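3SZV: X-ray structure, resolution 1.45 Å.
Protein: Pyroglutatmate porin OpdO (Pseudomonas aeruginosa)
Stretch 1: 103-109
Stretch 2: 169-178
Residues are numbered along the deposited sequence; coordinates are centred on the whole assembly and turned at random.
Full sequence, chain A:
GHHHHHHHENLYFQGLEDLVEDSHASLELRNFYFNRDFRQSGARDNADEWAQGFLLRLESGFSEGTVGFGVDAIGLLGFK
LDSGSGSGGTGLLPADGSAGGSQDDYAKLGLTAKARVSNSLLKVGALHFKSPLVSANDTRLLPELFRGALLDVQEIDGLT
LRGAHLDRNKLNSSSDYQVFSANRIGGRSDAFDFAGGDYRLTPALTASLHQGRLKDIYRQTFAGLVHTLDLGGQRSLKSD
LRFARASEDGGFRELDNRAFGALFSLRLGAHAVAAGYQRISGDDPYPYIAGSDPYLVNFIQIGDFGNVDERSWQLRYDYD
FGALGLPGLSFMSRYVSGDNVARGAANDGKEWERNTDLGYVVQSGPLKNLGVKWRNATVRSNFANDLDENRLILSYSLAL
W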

# COMPACT_ATOMS: atom_id res chain seq x y z
N GLN A 103 -16.95 -10.38 6.58
CA GLN A 103 -15.70 -11.13 6.47
C GLN A 103 -15.51 -11.62 5.04
O GLN A 103 -15.50 -12.82 4.77
N ASP A 104 -15.36 -10.65 4.13
CA ASP A 104 -15.35 -10.88 2.67
C ASP A 104 -16.69 -11.37 2.14
O ASP A 104 -16.79 -11.94 1.05
CB ASP A 104 -14.21 -11.82 2.27
CG ASP A 104 -12.84 -11.20 2.52
OD1 ASP A 104 -12.67 -10.01 2.19
OD2 ASP A 104 -11.96 -11.89 3.06
N ASP A 105 -17.73 -11.13 2.93
CA ASP A 105 -19.10 -11.42 2.53
C ASP A 105 -19.93 -10.15 2.67
O ASP A 105 -20.67 -9.96 3.64
CB ASP A 105 -19.68 -12.56 3.37
CG ASP A 105 -19.64 -13.89 2.63
OD1 ASP A 105 -20.67 -14.26 2.03
OD2 ASP A 105 -18.59 -14.56 2.66
N TYR A 106 -19.78 -9.26 1.70
CA TYR A 106 -20.41 -7.97 1.79
C TYR A 106 -20.47 -7.29 0.44
O TYR A 106 -19.86 -7.74 -0.54
CB TYR A 106 -19.67 -7.07 2.79
CG TYR A 106 -18.29 -6.56 2.37
CD1 TYR A 106 -18.15 -5.42 1.60
CD2 TYR A 106 -17.14 -7.20 2.81
CE1 TYR A 106 -16.90 -4.94 1.25
CE2 TYR A 106 -15.88 -6.73 2.46
CZ TYR A 106 -15.77 -5.60 1.68
OH TYR A 106 -14.51 -5.12 1.34
N ALA A 107 -21.23 -6.21 0.40
CA ALA A 107 -21.29 -5.36 -0.76
C ALA A 107 -21.16 -3.93 -0.26
O ALA A 107 -21.69 -3.58 0.79
CB ALA A 107 -22.61 -5.54 -1.48
N LYS A 108 -20.43 -3.11 -1.00
CA LYS A 108 -20.30 -1.71 -0.64
C LYS A 108 -20.13 -0.84 -1.87
O LYS A 108 -19.40 -1.19 -2.80
CB LYS A 108 -19.13 -1.47 0.32
CG LYS A 108 -19.07 -0.02 0.79
CD LYS A 108 -18.22 0.17 2.02
CE LYS A 108 -18.63 1.44 2.77
NZ LYS A 108 -19.91 1.28 3.51
N LEU A 109 -20.83 0.29 -1.87
CA LEU A 109 -20.66 1.29 -2.90
C LEU A 109 -20.10 2.54 -2.25
O LEU A 109 -20.66 3.04 -1.27
CB LEU A 109 -21.99 1.59 -3.58
CG LEU A 109 -22.00 2.67 -4.67
CD1 LEU A 109 -21.10 2.30 -5.82
CD2 LEU A 109 -23.43 2.90 -5.16
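Stretch 2, residues 169-178: NKLNSSSDYQ

Stretch 2 leaves a strand at Asn 169 and Lys 170, passes through a type I beta turn from Leu 171 to Ser 174, closed by Ser 174 N to Leu 171 O at 3.1 Å, and returns so that Gln 178 pairs with Asn 169. Both backbone bonds of that pair are present: Asn 169 N to Gln 178 O at 2.8 Å and Gln 178 N to Asn 169 O at 2.9 Å. The turn and the returning segment lie along stretch 1, whose strand begins at Tyr 106. The closest CA pairs fix the course: Asp 104 CA to Ser 173 CA is 4.9 Å, and Lys 108 CA to Ser 175 CA is 5.9 Å, so both chains advance in the same sense. Together the two surfaces bury 419 Å².

One backbone hydrogen bond ties the early part of the contact: Asp 104 N donates to Ser 173 O at 3.0 Å, with an N-H...O angle of 163°. Asp 104 has positive phi (66°, psi 20°), and its m side chain brings OD1 to 4.0 Å from Ser 173 CB.

In the strand, alternation governs what reaches stretch 2: the CA-to-CB bonds of Tyr 106 and Lys 108 point toward it, that of Ala 107 away. Tyr 106 takes chi1 p (71°) and chi2 85°, which lays its ring against the turn. Ser 175 CA and Ser 174 O lie over one face, the latter 3.2 Å from Tyr 106 CZ, while Asn 172 O sits at the edge. The hydroxyl works both ways, since Tyr 106 OH donates to Asn 172 O at 3.0 Å and accepts from Lys 170 NZ at 3.1 Å.

Lys 170 begins extended, with chi1 and chi2 both t, then bends through p at chi3 (70°) and chi4 (69°). This fold places its ammonium beside the turn, where Lys 170 NZ also donates to Leu 171 O at 2.8 Å and to Ser 174 O at 3.1 Å. The buried charge is thus met by turn carbonyls as well as by the tyrosine.

Lys 108 stays t through chi3 and turns at chi4 (p, 74°). Its CD packs 3.6 Å from Lys 170 CD, and its CE approaches Tyr 177 CE1 at 3.9 Å. Lys 108 NZ makes a weak hydrogen bond to Ser 175 O at 2.9 Å; that carbonyl is crowded in the model, so its position is less certain. A water accepts from both Lys 108 NZ and Tyr 177 N, each 3.2 Å from its oxygen, extending the link to the returning segment.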

# COMPACT_ATOMS: atom_id res chain seq x y z
N ASN A 169 -11.64 4.13 8.60
CA ASN A 169 -10.92 3.03 7.97
C ASN A 169 -11.95 1.94 7.65
O ASN A 169 -12.65 1.48 8.54
CB ASN A 169 -9.91 2.50 8.99
CG ASN A 169 -8.86 1.56 8.40
OD1 ASN A 169 -7.93 1.15 9.13
ND2 ASN A 169 -8.97 1.22 7.13
N LYS A 170 -12.05 1.55 6.38
CA LYS A 170 -12.80 0.34 6.05
C LYS A 170 -11.79 -0.76 5.77
O LYS A 170 -11.12 -0.75 4.74
CB LYS A 170 -13.69 0.53 4.82
CG LYS A 170 -14.53 -0.74 4.51
CD LYS A 170 -14.92 -0.86 3.04
CE LYS A 170 -13.72 -1.18 2.15
NZ LYS A 170 -13.19 -2.56 2.38
N LEU A 171 -11.65 -1.69 6.71
CA LEU A 171 -10.69 -2.76 6.54
C LEU A 171 -10.98 -3.53 5.25
O LEU A 171 -12.13 -3.61 4.80
CB LEU A 171 -10.71 -3.71 7.73
CG LEU A 171 -10.41 -3.07 9.09
CD1 LEU A 171 -10.54 -4.11 10.19
CD2 LEU A 171 -9.03 -2.42 9.12
N ASN A 172 -9.94 -4.10 4.66
CA ASN A 172 -10.12 -4.87 3.44
C ASN A 172 -11.24 -5.90 3.53
O ASN A 172 -11.98 -6.09 2.57
CB ASN A 172 -8.80 -5.49 2.96
CG ASN A 172 -8.04 -6.21 4.06
OD1 ASN A 172 -8.61 -6.64 5.05
ND2 ASN A 172 -6.73 -6.35 3.87
N SER A 173 -11.39 -6.53 4.69
CA SER A 173 -12.33 -7.63 4.85
C SER A 173 -13.74 -7.24 5.30
O SER A 173 -14.61 -8.10 5.44
CB SER A 173 -11.75 -8.66 5.83
OG SER A 173 -11.37 -8.04 7.04
N SER A 174 -13.99 -5.95 5.53
CA SER A 174 -15.32 -5.54 5.98
C SER A 174 -15.96 -4.46 5.12
O SER A 174 -15.30 -3.82 4.30
CB SER A 174 -15.31 -5.14 7.46
OG SER A 174 -14.17 -4.37 7.77
N SER A 175 -17.26 -4.26 5.32
CA SER A 175 -18.02 -3.26 4.57
C SER A 175 -18.12 -1.93 5.29
O SER A 175 -18.29 -0.89 4.65
CB SER A 175 -19.43 -3.78 4.29
OG SER A 175 -20.14 -3.99 5.50
N ASP A 176 -18.02 -1.94 6.61
CA ASP A 176 -18.30 -0.74 7.39
C ASP A 176 -17.06 0.09 7.68
O ASP A 176 -16.01 -0.45 8.03
CB ASP A 176 -18.99 -1.11 8.71
CG ASP A 176 -20.46 -1.43 8.53
OD1 ASP A 176 -20.93 -1.49 7.38
OD2 ASP A 176 -21.15 -1.62 9.56
N TYR A 177 -17.18 1.40 7.51
CA TYR A 177 -16.17 2.32 8.01
C TYR A 177 -16.15 2.27 9.53
O TYR A 177 -17.20 2.25 10.17
CB TYR A 177 -16.46 3.75 7.54
CG TYR A 177 -16.11 4.03 6.10
CD1 TYR A 177 -17.08 4.47 5.20
CD2 TYR A 177 -14.82 3.87 5.63
CE1 TYR A 177 -16.77 4.73 3.88
CE2 TYR A 177 -14.49 4.13 4.32
CZ TYR A 177 -15.46 4.56 3.45
OH TYR A 177 -15.14 4.82 2.12
N GLN A 178 -14.95 2.25 10.10
CA GLN A 178 -14.78 2.29 11.55
C GLN A 178 -13.69 3.28 11.92
O GLN A 178 -12.96 3.76 11.06
CB GLN A 178 -14.45 0.90 12.11
CG GLN A 178 -13.16 0.30 11.58
CD GLN A 178 -13.05 -1.19 11.87
OE1 GLN A 178 -13.88 -1.98 11.43
NE2 GLN A 178 -12.02 -1.57 12.62
O HOH W 1 -19.82 2.73 6.41